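Local coordinates for protein heme oxygenase (mycobilin-producing) (Mycobacterium tuberculosis, PDB 3HX9) that oxidatively degrades heme to mycobilin with release of iron, and is seen here with two hemes bound in its active site, at residues P2-I6 / W57-F63; A8-P12 / P82-G86; G35-L41 / F52-E58. One frame throughout, in Å; residues are numbered along the deposited sequence.

The chain enters on strand 3-9, whose start and end serve different contacts. Contact 1 pairs residues 2-6 with 57-63, where strand 51-57 gives way to helix 60-68, and so closes a long loop. Nested inside that loop is contact 3, the hairpin of strands 36-46 and 51-57; it shares Trp-57 and Glu-58 with contact 1, and Thr-55 OG1 lies 2.8 Å from Lys-5 O. Contact 2 joins residues 8-12 to the heme-binding loop 82-86, just before strand 87-99. Its loop crosses that of contact 1 and also encloses contact 3. Together they tie three sheet strands, a helix and a loop around heme.

Contact 1: P2-I6 / W57-F63; sequences PVVKI and WESDEAF. With HEM (protoporphyrin IX containing Fe), chain E.
Val-3, on extended strand 3-6, and Trp-57, at a strand end, are an antiparallel hydrogen-bonded pair, CA to CA 5.4 Å. Val-3 N donates to Trp-57 O at 2.9 Å, and Trp-57 N donates to Val-3 O at 3.1 Å. Glu-58 (phi -62°, psi -34°) then leaves the extended conformation, Ser-59 (-153°, 162°) returns to it, and a helix begins at Asp-60. Ser-59 is the N-cap; its OG (chi1 p) accepts from Ala-62 N at 2.9 Å. Trp-57 NE1 hydrogen-bonds Thr-55. This is the strand-to-helix passage of a dimeric alpha/beta barrel subunit, as in other antibiotic biosynthesis monooxygenases. Lys-5 NZ and Asp-60 OD1 form a salt bridge at 3.6 Å, and OD1 also hydrogen-bonds Gln-64. Among the apolar contacts, Val-3 CG2 (chi1 m) lies 3.7 Å from Trp-57 CB. The Lys-5 chain (chi1 m, chi2 m, chi3 t) runs along the first turn of the helix, past Asp-60 and Phe-63. Its CG sits 3.7 Å from the Phe-63 ring centroid, a CH-pi contact over the face, and 3.9 Å from Trp-57 CD1. Trp-57 (chi1 m) meets the ring of Trp-66. Phe-63 (chi1 t) sets CZ 3.6 Å from CBC of the heme.

Contact 2: A8-P12 / P82-G86; sequences AIEVP and PVATG. With HEM (protoporphyrin IX containing Fe), chain E.
A heme propionate is held by the backbone of loop 82-86, which follows a cis peptide bond before Pro-82. Val-83 (phi -89°, psi -29°) and Ala-84 (-60°, 147°) make the turn that aims successive NH groups at O1A. Ala-84 N donates to heme O1A at 2.7 Å; Val-83 N donates to O2A at 3.1 Å and weakly to O1A at 2.6 Å. Gly-86 N comes within 2.9 Å of O2D on the other propionate.

Segment 8-12 is a strand end running into an extended loop. The touching parts run 130° apart, with Glu-10 CA 5.2 Å from Gly-86 CA. Glu-10 N donates to Gly-86 O at 2.9 Å, and Thr-85 N to Glu-10 O at 2.8 Å. Ala-84 CA also approaches Glu-10 O at 3.1 Å.

Glu-10 points toward the loop with chi1 m and chi2 near 146°; its CB is 3.7 Å from Thr-85 OG1 (chi1 p). At Gly-86 (phi 162°, psi 166°) a CB would jam against Thr-85 O; it would also lie 2.5 Å from Glu-10 OE2. Ile-9 takes chi1 p and chi2 t, with CB 4.4 Å from Ala-84 CB. Pro-12, C-gamma exo, puts CD 3.2 Å from Val-83 O and CG 3.9 Å from Thr-85 CG2.

In this dimeric alpha/beta barrel subunit, Leu-19 of helix 16-25 touches Ile-9, Val-11 and Val-83, and Val-83 also meets Arg-22. Ile-9 packs on Tyr-51 and Val-53 of strand 51-57, and Ala-8 makes a backbone hydrogen bond with Ser-88 of strand 87-99.

Contact 3: G35-L41 / F52-E58; sequences GFLGFQL and FVVTHWE. With HEM (protoporphyrin IX containing Fe), chain E.
Strands 36-41 and 52-57 run antiparallel, axes 4.6 Å apart at closest approach, N-to-C directions 167° apart. Gly-35 O accepts from Glu-58 N at 2.8 Å. Phe-36 (chi1 t) pairs with Trp-57 (non-hydrogen-bonded); its ring edge points to the face of the Trp-57 six-membered ring, an edge-to-face contact with centroids 4.9 Å apart and planes at 53°. Leu-37 N donates to His-56 O at 2.8 Å. Its psi of 6° breaks the extended run, and His-56 N donates to Gly-38 O at 2.9 Å. Leu-37 and Gly-38 thus form a beta bulge opposite His-56. At Gly-38 (phi 124°, psi 178°) a CB would jam against Leu-37 O. Phe-39 (chi1 91°) and Thr-55 are a non-hydrogen-bonded pair; Phe-39 CZ lies 3.6 Å from heme CMB, and Thr-55 CG2 3.3 Å from heme CBB. Gln-40 and Val-54 are a hydrogen-bonded pair, N to O 2.9 and 2.8 Å; Gln-40 NE2 hydrogen-bonds Asp-97 of the second subunit. Leu-41 (t, p), non-hydrogen-bonded with Val-53, places CD1 3.6 Å from Val-53 CG2. Residues 39-41 also pair with a strand of that subunit, so the sheet continues across the dimer. This hairpin is part of the dimeric alpha/beta barrel, and its Phe-39, Val-53 and Thr-55 line the heme pocket.

Contact 1: P2-I6 / W57-F63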
# COMPACT_ATOMS: atom_id res chain seq x y z
N PRO A 2 -11.52 5.00 6.28
CA PRO A 2 -10.89 3.65 6.50
C PRO A 2 -9.40 3.77 6.78
O PRO A 2 -8.83 4.86 6.76
CB PRO A 2 -11.10 2.92 5.18
CG PRO A 2 -12.33 3.62 4.59
CD PRO A 2 -12.22 5.05 4.99
N VAL A 3 -8.82 2.66 7.18
CA VAL A 3 -7.36 2.70 7.53
C VAL A 3 -6.68 1.61 6.80
O VAL A 3 -7.32 0.63 6.39
CB VAL A 3 -7.09 2.55 9.06
CG1 VAL A 3 -7.72 3.76 9.80
CG2 VAL A 3 -7.70 1.21 9.65
N VAL A 4 -5.36 1.72 6.72
CA VAL A 4 -4.52 0.68 6.11
C VAL A 4 -3.46 0.32 7.14
O VAL A 4 -2.84 1.22 7.75
CB VAL A 4 -3.83 1.25 4.82
CG1 VAL A 4 -2.85 0.22 4.33
CG2 VAL A 4 -4.83 1.39 3.72
N LYS A 5 -3.31 -0.97 7.38
CA LYS A 5 -2.27 -1.47 8.27
C LYS A 5 -1.39 -2.40 7.45
O LYS A 5 -1.85 -3.42 6.96
CB LYS A 5 -2.94 -2.23 9.40
CG LYS A 5 -4.03 -1.37 10.18
CD LYS A 5 -3.33 -0.16 10.95
CE LYS A 5 -4.25 0.59 11.97
NZ LYS A 5 -5.51 0.27 11.52
N ILE A 6 -0.10 -2.07 7.31
CA ILE A 6 0.72 -2.86 6.42
C ILE A 6 1.73 -3.58 7.33
O ILE A 6 2.42 -2.86 8.10
CB ILE A 6 1.53 -1.91 5.50
CG1 ILE A 6 0.58 -1.01 4.68
CG2 ILE A 6 2.50 -2.78 4.54
CD1 ILE A 6 1.20 -0.31 3.47
N TRP A 57 -9.06 -1.86 6.81
CA TRP A 57 -10.06 -1.96 7.87
C TRP A 57 -10.95 -0.74 7.84
O TRP A 57 -10.54 0.34 7.46
CB TRP A 57 -9.41 -2.07 9.23
CG TRP A 57 -8.47 -3.23 9.33
CD1 TRP A 57 -7.17 -3.31 8.85
CD2 TRP A 57 -8.79 -4.52 9.85
NE1 TRP A 57 -6.70 -4.59 9.04
CE2 TRP A 57 -7.64 -5.34 9.71
CE3 TRP A 57 -9.92 -5.05 10.48
CZ2 TRP A 57 -7.63 -6.71 10.12
CZ3 TRP A 57 -9.93 -6.40 10.89
CH2 TRP A 57 -8.76 -7.20 10.73
N GLU A 58 -12.17 -0.91 8.30
CA GLU A 58 -13.05 0.25 8.50
C GLU A 58 -12.56 1.27 9.51
O GLU A 58 -12.82 2.47 9.34
CB GLU A 58 -14.42 -0.25 8.97
CG GLU A 58 -14.98 -1.32 8.05
CD GLU A 58 -16.49 -1.45 8.15
OE1 GLU A 58 -17.03 -1.40 9.30
OE2 GLU A 58 -17.11 -1.60 7.05
N SER A 59 -11.87 0.84 10.58
CA SER A 59 -11.36 1.73 11.59
C SER A 59 -10.14 1.14 12.26
O SER A 59 -9.93 -0.08 12.18
CB SER A 59 -12.43 1.92 12.69
OG SER A 59 -12.66 0.70 13.41
N ASP A 60 -9.39 2.00 12.92
CA ASP A 60 -8.30 1.49 13.74
C ASP A 60 -8.88 0.60 14.85
O ASP A 60 -8.28 -0.42 15.19
CB ASP A 60 -7.56 2.63 14.37
CG ASP A 60 -6.48 2.15 15.32
OD1 ASP A 60 -5.56 1.40 14.90
OD2 ASP A 60 -6.57 2.50 16.56
N GLU A 61 -10.06 0.94 15.39
CA GLU A 61 -10.56 0.09 16.51
C GLU A 61 -10.82 -1.34 16.03
O GLU A 61 -10.59 -2.32 16.80
CB GLU A 61 -11.82 0.68 17.17
CG GLU A 61 -11.50 1.65 18.28
CD GLU A 61 -12.65 2.66 18.56
OE1 GLU A 61 -13.79 2.18 18.81
OE2 GLU A 61 -12.40 3.91 18.53
N ALA A 62 -11.28 -1.47 14.78
CA ALA A 62 -11.57 -2.75 14.25
C ALA A 62 -10.28 -3.54 14.12
O ALA A 62 -10.20 -4.72 14.52
CB ALA A 62 -12.28 -2.66 12.84
N PHE A 63 -9.26 -2.88 13.59
CA PHE A 63 -7.96 -3.53 13.49
C PHE A 63 -7.43 -3.95 14.88
O PHE A 63 -7.02 -5.10 15.07
CB PHE A 63 -6.95 -2.65 12.81
CG PHE A 63 -5.53 -3.16 12.94
CD1 PHE A 63 -5.11 -4.28 12.20
CD2 PHE A 63 -4.70 -2.56 13.82
CE1 PHE A 63 -3.80 -4.77 12.34
CE2 PHE A 63 -3.38 -3.00 14.02
CZ PHE A 63 -2.95 -4.14 13.25
CHA HEM E . 3.73 -13.73 10.24
CHB HEM E . -0.35 -14.33 7.66
CHC HEM E . -1.63 -9.75 8.72
CHD HEM E . 1.97 -9.55 11.96
C1A HEM E . 2.76 -14.23 9.40
C2A HEM E . 2.88 -15.49 8.70
C3A HEM E . 1.76 -15.67 8.01
C4A HEM E . 0.92 -14.53 8.20
CMA HEM E . 1.39 -16.82 7.07
CAA HEM E . 4.12 -16.43 8.80
CBA HEM E . 5.17 -15.98 7.77
CGA HEM E . 6.42 -16.83 7.69
O1A HEM E . 7.48 -16.30 7.96
O2A HEM E . 6.37 -18.02 7.36
C1B HEM E . -1.01 -13.13 7.73
C2B HEM E . -2.23 -12.85 7.00
C3B HEM E . -2.59 -11.57 7.28
C4B HEM E . -1.59 -11.01 8.18
CMB HEM E . -3.01 -13.81 6.09
CAB HEM E . -3.80 -10.87 6.67
CBB HEM E . -4.46 -9.88 7.26
C1C HEM E . -0.78 -9.32 9.70
C2C HEM E . -0.78 -8.00 10.28
C3C HEM E . 0.25 -8.00 11.13
C4C HEM E . 0.90 -9.26 11.15
CMC HEM E . -1.66 -6.79 9.88
CAC HEM E . 0.69 -6.83 11.99
CBC HEM E . -0.21 -6.37 12.86
C1D HEM E . 2.79 -10.64 11.79
C2D HEM E . 4.03 -10.80 12.49
C3D HEM E . 4.59 -12.11 11.95
C4D HEM E . 3.63 -12.58 10.97
CMD HEM E . 4.59 -9.82 13.56
CAD HEM E . 5.92 -12.75 12.36
CBD HEM E . 6.95 -12.15 11.38
CGD HEM E . 8.36 -12.56 11.84
O1D HEM E . 8.49 -13.53 12.59
O2D HEM E . 9.38 -11.88 11.58
NA HEM E . 1.53 -13.64 9.06
NB HEM E . -0.66 -12.02 8.44
NC HEM E . 0.24 -10.09 10.26
ND HEM E . 2.62 -11.66 10.88
FE HEM E . 1.14 -11.73 9.43

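Contact 2: A8-P12 / P82-G86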
# COMPACT_ATOMS: atom_id res chain seq x y z
N ALA A 8 5.17 -5.00 7.09
CA ALA A 8 6.26 -5.02 6.13
C ALA A 8 7.24 -6.06 6.64
O ALA A 8 7.93 -5.81 7.63
CB ALA A 8 6.92 -3.60 5.92
N ILE A 9 7.31 -7.20 5.97
CA ILE A 9 7.96 -8.41 6.52
C ILE A 9 9.24 -8.71 5.77
O ILE A 9 9.34 -8.59 4.55
CB ILE A 9 7.04 -9.60 6.55
CG1 ILE A 9 6.41 -9.85 5.16
CG2 ILE A 9 5.99 -9.30 7.56
CD1 ILE A 9 5.58 -11.15 5.09
N GLU A 10 10.27 -8.93 6.56
CA GLU A 10 11.60 -9.24 6.02
C GLU A 10 11.67 -10.71 5.66
O GLU A 10 11.47 -11.56 6.50
CB GLU A 10 12.67 -8.87 7.08
CG GLU A 10 12.91 -7.34 7.18
CD GLU A 10 13.24 -6.84 8.63
OE1 GLU A 10 12.68 -5.80 9.08
OE2 GLU A 10 14.05 -7.52 9.32
N VAL A 11 11.92 -11.03 4.41
CA VAL A 11 11.84 -12.39 3.94
C VAL A 11 13.17 -12.70 3.33
O VAL A 11 13.57 -12.01 2.45
CB VAL A 11 10.78 -12.51 2.82
CG1 VAL A 11 10.74 -13.90 2.30
CG2 VAL A 11 9.43 -12.22 3.42
N PRO A 12 13.85 -13.76 3.77
CA PRO A 12 15.20 -14.03 3.19
C PRO A 12 15.13 -14.25 1.69
O PRO A 12 14.17 -14.80 1.16
CB PRO A 12 15.56 -15.39 3.84
CG PRO A 12 14.96 -15.30 5.17
CD PRO A 12 13.59 -14.61 4.93
N PRO A 82 8.51 -19.18 11.75
CA PRO A 82 8.30 -18.36 10.52
C PRO A 82 9.53 -18.44 9.56
O PRO A 82 10.60 -18.87 9.99
CB PRO A 82 8.13 -16.94 11.09
CG PRO A 82 9.04 -16.92 12.32
CD PRO A 82 8.99 -18.35 12.88
N VAL A 83 9.34 -18.09 8.28
CA VAL A 83 10.49 -17.88 7.40
C VAL A 83 10.95 -16.41 7.47
O VAL A 83 12.15 -16.13 7.35
CB VAL A 83 10.30 -18.36 5.94
CG1 VAL A 83 10.16 -19.91 5.89
CG2 VAL A 83 9.10 -17.70 5.30
N ALA A 84 10.01 -15.51 7.76
CA ALA A 84 10.37 -14.11 7.96
C ALA A 84 11.36 -13.83 9.09
O ALA A 84 11.39 -14.51 10.10
CB ALA A 84 9.10 -13.23 8.09
N THR A 85 12.18 -12.82 8.92
CA THR A 85 13.18 -12.49 9.94
C THR A 85 12.97 -11.14 10.60
O THR A 85 13.89 -10.57 11.22
CB THR A 85 14.59 -12.57 9.32
OG1 THR A 85 14.66 -11.73 8.17
CG2 THR A 85 14.88 -14.01 8.84
N GLY A 86 11.77 -10.61 10.48
CA GLY A 86 11.45 -9.38 11.19
C GLY A 86 10.20 -8.81 10.50
O GLY A 86 9.83 -9.26 9.38
CHA HEM E . 3.73 -13.73 10.24
CHB HEM E . -0.35 -14.33 7.66
CHC HEM E . -1.63 -9.75 8.72
CHD HEM E . 1.97 -9.55 11.96
C1A HEM E . 2.76 -14.23 9.40
C2A HEM E . 2.88 -15.49 8.70
C3A HEM E . 1.76 -15.67 8.01
C4A HEM E . 0.92 -14.53 8.20
CMA HEM E . 1.39 -16.82 7.07
CAA HEM E . 4.12 -16.43 8.80
CBA HEM E . 5.17 -15.98 7.77
CGA HEM E . 6.42 -16.83 7.69
O1A HEM E . 7.48 -16.30 7.96
O2A HEM E . 6.37 -18.02 7.36
C1B HEM E . -1.01 -13.13 7.73
C2B HEM E . -2.23 -12.85 7.00
C3B HEM E . -2.59 -11.57 7.28
C4B HEM E . -1.59 -11.01 8.18
CMB HEM E . -3.01 -13.81 6.09
CAB HEM E . -3.80 -10.87 6.67
CBB HEM E . -4.46 -9.88 7.26
C1C HEM E . -0.78 -9.32 9.70
C2C HEM E . -0.78 -8.00 10.28
C3C HEM E . 0.25 -8.00 11.13
C4C HEM E . 0.90 -9.26 11.15
CMC HEM E . -1.66 -6.79 9.88
CAC HEM E . 0.69 -6.83 11.99
CBC HEM E . -0.21 -6.37 12.86
C1D HEM E . 2.79 -10.64 11.79
C2D HEM E . 4.03 -10.80 12.49
C3D HEM E . 4.59 -12.11 11.95
C4D HEM E . 3.63 -12.58 10.97
CMD HEM E . 4.59 -9.82 13.56
CAD HEM E . 5.92 -12.75 12.36
CBD HEM E . 6.95 -12.15 11.38
CGD HEM E . 8.36 -12.56 11.84
O1D HEM E . 8.49 -13.53 12.59
O2D HEM E . 9.38 -11.88 11.58
NA HEM E . 1.53 -13.64 9.06
NB HEM E . -0.66 -12.02 8.44
NC HEM E . 0.24 -10.09 10.26
ND HEM E . 2.62 -11.66 10.88
FE HEM E . 1.14 -11.73 9.43

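Contact 3: G35-L41 / F52-E58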
# COMPACT_ATOMS: atom_id res chain seq x y z
N GLY A 35 -15.16 -5.38 10.57
CA GLY A 35 -14.46 -4.21 10.09
C GLY A 35 -13.40 -4.53 9.02
O GLY A 35 -12.74 -3.61 8.52
N PHE A 36 -13.26 -5.80 8.65
CA PHE A 36 -12.11 -6.17 7.77
C PHE A 36 -12.53 -5.98 6.37
O PHE A 36 -13.61 -6.48 5.98
CB PHE A 36 -11.75 -7.63 7.97
CG PHE A 36 -10.62 -8.10 7.10
CD1 PHE A 36 -9.37 -7.45 7.13
CD2 PHE A 36 -10.78 -9.18 6.28
CE1 PHE A 36 -8.32 -7.91 6.29
CE2 PHE A 36 -9.71 -9.72 5.47
CZ PHE A 36 -8.47 -9.04 5.46
N LEU A 37 -11.71 -5.28 5.56
CA LEU A 37 -12.07 -5.03 4.14
C LEU A 37 -11.18 -5.71 3.10
O LEU A 37 -11.33 -5.49 1.88
CB LEU A 37 -12.10 -3.50 3.84
CG LEU A 37 -12.97 -2.69 4.80
CD1 LEU A 37 -12.56 -1.24 4.76
CD2 LEU A 37 -14.38 -2.90 4.26
N GLY A 38 -10.25 -6.56 3.53
CA GLY A 38 -9.51 -7.36 2.57
C GLY A 38 -8.00 -7.10 2.80
O GLY A 38 -7.61 -6.22 3.59
N PHE A 39 -7.21 -7.81 2.01
CA PHE A 39 -5.75 -7.62 2.03
C PHE A 39 -5.11 -8.03 0.76
O PHE A 39 -5.66 -8.79 -0.04
CB PHE A 39 -5.10 -8.27 3.26
CG PHE A 39 -4.65 -9.68 3.10
CD1 PHE A 39 -3.26 -9.97 2.87
CD2 PHE A 39 -5.56 -10.73 3.19
CE1 PHE A 39 -2.84 -11.26 2.76
CE2 PHE A 39 -5.11 -12.05 3.11
CZ PHE A 39 -3.76 -12.30 2.88
N GLN A 40 -3.89 -7.51 0.59
CA GLN A 40 -3.10 -7.96 -0.52
C GLN A 40 -1.77 -8.38 0.00
O GLN A 40 -1.25 -7.73 0.93
CB GLN A 40 -2.83 -6.84 -1.55
CG GLN A 40 -4.13 -6.32 -2.23
CD GLN A 40 -4.93 -5.39 -1.34
OE1 GLN A 40 -4.34 -4.46 -0.71
NE2 GLN A 40 -6.27 -5.57 -1.27
N LEU A 41 -1.18 -9.36 -0.65
CA LEU A 41 0.28 -9.65 -0.42
C LEU A 41 1.02 -9.07 -1.64
O LEU A 41 0.72 -9.42 -2.78
CB LEU A 41 0.55 -11.16 -0.33
CG LEU A 41 2.03 -11.56 -0.19
CD1 LEU A 41 2.52 -11.09 1.20
CD2 LEU A 41 2.13 -13.07 -0.24
N PHE A 52 5.05 -6.58 1.40
CA PHE A 52 4.07 -5.75 2.14
C PHE A 52 2.78 -6.51 2.21
O PHE A 52 2.27 -6.91 1.16
CB PHE A 52 3.76 -4.41 1.41
CG PHE A 52 4.72 -3.29 1.68
CD1 PHE A 52 5.96 -3.54 2.29
CD2 PHE A 52 4.40 -1.99 1.33
CE1 PHE A 52 6.83 -2.49 2.54
CE2 PHE A 52 5.27 -0.92 1.56
CZ PHE A 52 6.54 -1.22 2.15
N VAL A 53 2.27 -6.72 3.42
CA VAL A 53 1.02 -7.38 3.64
C VAL A 53 0.07 -6.22 3.96
O VAL A 53 0.11 -5.67 5.04
CB VAL A 53 1.11 -8.35 4.81
CG1 VAL A 53 -0.25 -9.05 5.06
CG2 VAL A 53 2.18 -9.44 4.41
N VAL A 54 -0.68 -5.81 2.95
CA VAL A 54 -1.47 -4.55 3.00
C VAL A 54 -2.89 -4.90 3.42
O VAL A 54 -3.65 -5.49 2.63
CB VAL A 54 -1.48 -3.87 1.64
CG1 VAL A 54 -2.30 -2.53 1.70
CG2 VAL A 54 -0.07 -3.62 1.17
N THR A 55 -3.23 -4.55 4.65
CA THR A 55 -4.58 -4.94 5.12
C THR A 55 -5.42 -3.68 5.27
O THR A 55 -4.91 -2.58 5.57
CB THR A 55 -4.56 -5.69 6.46
OG1 THR A 55 -4.25 -4.77 7.56
CG2 THR A 55 -3.55 -6.80 6.43
N HIS A 56 -6.73 -3.84 5.03
CA HIS A 56 -7.66 -2.68 5.01
C HIS A 56 -8.77 -2.90 6.03
O HIS A 56 -9.31 -4.01 6.13
CB HIS A 56 -8.31 -2.69 3.62
CG HIS A 56 -7.31 -2.43 2.53
ND1 HIS A 56 -6.61 -3.42 1.87
CD2 HIS A 56 -6.86 -1.25 2.04
CE1 HIS A 56 -5.80 -2.86 0.98
NE2 HIS A 56 -5.96 -1.54 1.04
N TRP A 57 -9.06 -1.86 6.81
CA TRP A 57 -10.06 -1.96 7.87
C TRP A 57 -10.95 -0.74 7.84
O TRP A 57 -10.54 0.34 7.46
CB TRP A 57 -9.41 -2.07 9.23
CG TRP A 57 -8.47 -3.23 9.33
CD1 TRP A 57 -7.17 -3.31 8.85
CD2 TRP A 57 -8.79 -4.52 9.85
NE1 TRP A 57 -6.70 -4.59 9.04
CE2 TRP A 57 -7.64 -5.34 9.71
CE3 TRP A 57 -9.92 -5.05 10.48
CZ2 TRP A 57 -7.63 -6.71 10.12
CZ3 TRP A 57 -9.93 -6.40 10.89
CH2 TRP A 57 -8.76 -7.20 10.73
N GLU A 58 -12.17 -0.91 8.30
CA GLU A 58 -13.05 0.25 8.50
C GLU A 58 -12.56 1.27 9.51
O GLU A 58 -12.82 2.47 9.34
CB GLU A 58 -14.42 -0.25 8.97
CG GLU A 58 -14.98 -1.32 8.05
CD GLU A 58 -16.49 -1.45 8.15
OE1 GLU A 58 -17.03 -1.40 9.30
OE2 GLU A 58 -17.11 -1.60 7.05
CHA HEM E . 3.73 -13.73 10.24
CHB HEM E . -0.35 -14.33 7.66
CHC HEM E . -1.63 -9.75 8.72
CHD HEM E . 1.97 -9.55 11.96
C1A HEM E . 2.76 -14.23 9.40
C2A HEM E . 2.88 -15.49 8.70
C3A HEM E . 1.76 -15.67 8.01
C4A HEM E . 0.92 -14.53 8.20
CMA HEM E . 1.39 -16.82 7.07
CAA HEM E . 4.12 -16.43 8.80
CBA HEM E . 5.17 -15.98 7.77
CGA HEM E . 6.42 -16.83 7.69
O1A HEM E . 7.48 -16.30 7.96
O2A HEM E . 6.37 -18.02 7.36
C1B HEM E . -1.01 -13.13 7.73
C2B HEM E . -2.23 -12.85 7.00
C3B HEM E . -2.59 -11.57 7.28
C4B HEM E . -1.59 -11.01 8.18
CMB HEM E . -3.01 -13.81 6.09
CAB HEM E . -3.80 -10.87 6.67
CBB HEM E . -4.46 -9.88 7.26
C1C HEM E . -0.78 -9.32 9.70
C2C HEM E . -0.78 -8.00 10.28
C3C HEM E . 0.25 -8.00 11.13
C4C HEM E . 0.90 -9.26 11.15
CMC HEM E . -1.66 -6.79 9.88
CAC HEM E . 0.69 -6.83 11.99
CBC HEM E . -0.21 -6.37 12.86
C1D HEM E . 2.79 -10.64 11.79
C2D HEM E . 4.03 -10.80 12.49
C3D HEM E . 4.59 -12.11 11.95
C4D HEM E . 3.63 -12.58 10.97
CMD HEM E . 4.59 -9.82 13.56
CAD HEM E . 5.92 -12.75 12.36
CBD HEM E . 6.95 -12.15 11.38
CGD HEM E . 8.36 -12.56 11.84
O1D HEM E . 8.49 -13.53 12.59
O2D HEM E . 9.38 -11.88 11.58
NA HEM E . 1.53 -13.64 9.06
NB HEM E . -0.66 -12.02 8.44
NC HEM E . 0.24 -10.09 10.26
ND HEM E . 2.62 -11.66 10.88
FE HEM E . 1.14 -11.73 9.43